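Local coordinates for probable hydrolase (Pseudomonas aeruginosa, PDB 7AL6) that probably acts as a hydrolase of the alpha/beta-hydrolase fold, putatively a lipolytic enzyme, whose natural substrate the structure alone does not show, at the interface of chains A and B. Coordinates in Å, arbitrary orientation; residue numbers count along the deposited sequence, not the author numbering. Chains: chain A/B, Probable hydrolase.

The interface of chains A and B. Residues chain A 78, 110-111, 113-114, 221; chain B 138-139, 142-143, 146.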
# COMPACT_ATOMS: atom_id res chain seq x y z
N TRP A 78 10.66 1.76 18.85
CA TRP A 78 9.28 1.58 19.36
C TRP A 78 8.36 1.01 18.27
O TRP A 78 7.32 0.53 18.62
CB TRP A 78 8.73 2.84 20.02
CG TRP A 78 8.97 4.09 19.25
CD1 TRP A 78 8.18 4.62 18.29
CD2 TRP A 78 10.10 4.95 19.36
NE1 TRP A 78 8.74 5.76 17.81
CE2 TRP A 78 9.92 5.98 18.43
CE3 TRP A 78 11.26 4.94 20.13
CZ2 TRP A 78 10.84 7.00 18.28
CZ3 TRP A 78 12.18 5.94 19.97
CH2 TRP A 78 11.97 6.95 19.06
N LEU A 110 12.72 -2.06 26.06
CA LEU A 110 11.74 -0.97 25.84
C LEU A 110 10.34 -1.52 26.10
O LEU A 110 9.62 -0.91 26.80
CB LEU A 110 11.84 -0.48 24.39
CG LEU A 110 13.01 0.45 24.07
CD1 LEU A 110 12.85 1.02 22.69
CD2 LEU A 110 13.15 1.56 25.09
N LEU A 111 10.03 -2.69 25.58
CA LEU A 111 8.72 -3.34 25.74
C LEU A 111 8.49 -3.71 27.21
O LEU A 111 7.43 -3.43 27.71
CB LEU A 111 8.69 -4.56 24.83
CG LEU A 111 7.33 -5.19 24.60
CD1 LEU A 111 6.29 -4.16 24.25
CD2 LEU A 111 7.44 -6.25 23.53
N GLY A 113 9.86 -2.39 29.83
CA GLY A 113 9.71 -1.16 30.59
C GLY A 113 8.39 -0.46 30.34
O GLY A 113 7.82 0.16 31.24
N ALA A 114 7.87 -0.56 29.11
CA ALA A 114 6.66 0.17 28.76
C ALA A 114 5.40 -0.58 29.16
O ALA A 114 4.42 0.05 29.56
CB ALA A 114 6.62 0.46 27.25
N PHE A 221 14.03 3.51 31.07
CA PHE A 221 13.46 2.28 30.49
C PHE A 221 14.08 1.07 31.19
O PHE A 221 13.36 0.22 31.58
CB PHE A 221 13.66 2.24 28.97
CG PHE A 221 12.55 2.90 28.20
CD1 PHE A 221 11.35 2.27 28.01
CD2 PHE A 221 12.72 4.16 27.69
CE1 PHE A 221 10.33 2.89 27.32
CE2 PHE A 221 11.70 4.79 26.99
CZ PHE A 221 10.50 4.15 26.82
N ALA B 138 8.66 8.57 30.54
CA ALA B 138 8.66 8.11 29.14
C ALA B 138 8.28 6.64 29.01
O ALA B 138 7.55 6.29 28.07
CB ALA B 138 10.00 8.36 28.49
N PRO B 139 8.71 5.76 29.93
CA PRO B 139 8.26 4.36 29.82
C PRO B 139 6.76 4.25 29.91
O PRO B 139 6.14 3.54 29.11
CB PRO B 139 8.96 3.66 30.99
CG PRO B 139 10.22 4.53 31.21
CD PRO B 139 9.75 5.92 30.98
N LEU B 142 5.15 5.58 26.63
CA LEU B 142 5.23 4.59 25.54
C LEU B 142 4.20 3.50 25.77
O LEU B 142 3.45 3.13 24.86
CB LEU B 142 6.65 4.03 25.41
CG LEU B 142 6.86 2.90 24.37
CD1 LEU B 142 6.36 3.42 22.98
CD2 LEU B 142 8.30 2.41 24.37
N GLY B 143 4.05 3.05 27.01
CA GLY B 143 3.07 2.02 27.30
C GLY B 143 1.66 2.45 26.93
O GLY B 143 0.90 1.66 26.36
N LEU B 146 1.32 2.39 23.14
CA LEU B 146 1.19 1.02 22.62
C LEU B 146 -0.20 0.46 22.89
O LEU B 146 -0.79 -0.23 22.03
CB LEU B 146 2.27 0.11 23.26
CG LEU B 146 3.71 0.40 22.84
CD1 LEU B 146 4.70 -0.48 23.64
CD2 LEU B 146 3.92 0.17 21.33
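B:Leu142 reaches from helix 138-151 of one alpha/beta-hydrolase subunit towards three helices of its neighbour, meeting A:Trp78 of helix 77-91, A:Ala114 at the end of helix 103-114 and A:Phe221 of helix 215-223. It illustrates how a helix can dock on a fold of this family through apolar groups: no nitrogen or oxygen of one side comes within bonding distance of the other in this patch. With CG anti to the backbone N (chi1 176°), the leucine extends away from its own helix and splits its two methyls between different partners. CD2 goes to the aromatic rim, 3.6 Å from CE1 of A:Phe221, and the two side chains meet at about a right angle. CD1 instead touches A:Trp78, lying 3.8 Å from CB, so that the stem of the tryptophan rather than its indole makes this contact. At the branch point itself, CG rests 3.8 Å from CB of A:Ala114.

Ring packing occupies the start of the same helix. The pyrrolidine of B:Pro139 lies over one face of the A:Phe221 ring, its CG 4.0 Å above the plane and over the centre, while CD2 of A:Leu110 covers the opposite face nearer the rim. The phenyl group is thus sandwiched between its own chain and the partner, which should limit its tilting. The proline's CA comes down on the same face as its CG, nearer the rim, 3.6 Å from CE1.

Small residues let the backbones come close. The methyl of A:Ala114 faces the helix backbone, with CB 3.6 Å from the carbonyl O of B:Pro139, and its own carbonyl O sits 3.3 Å from CA of B:Gly143, where no side chain intervenes. Farther along, A:Leu111 and B:Leu146 touch methyl to methyl through their CD1 atoms, their side chains roughly perpendicular. The two-fold symmetry of the whole interface repeats this patch with the chains exchanged, although the pair may not be the biological assembly.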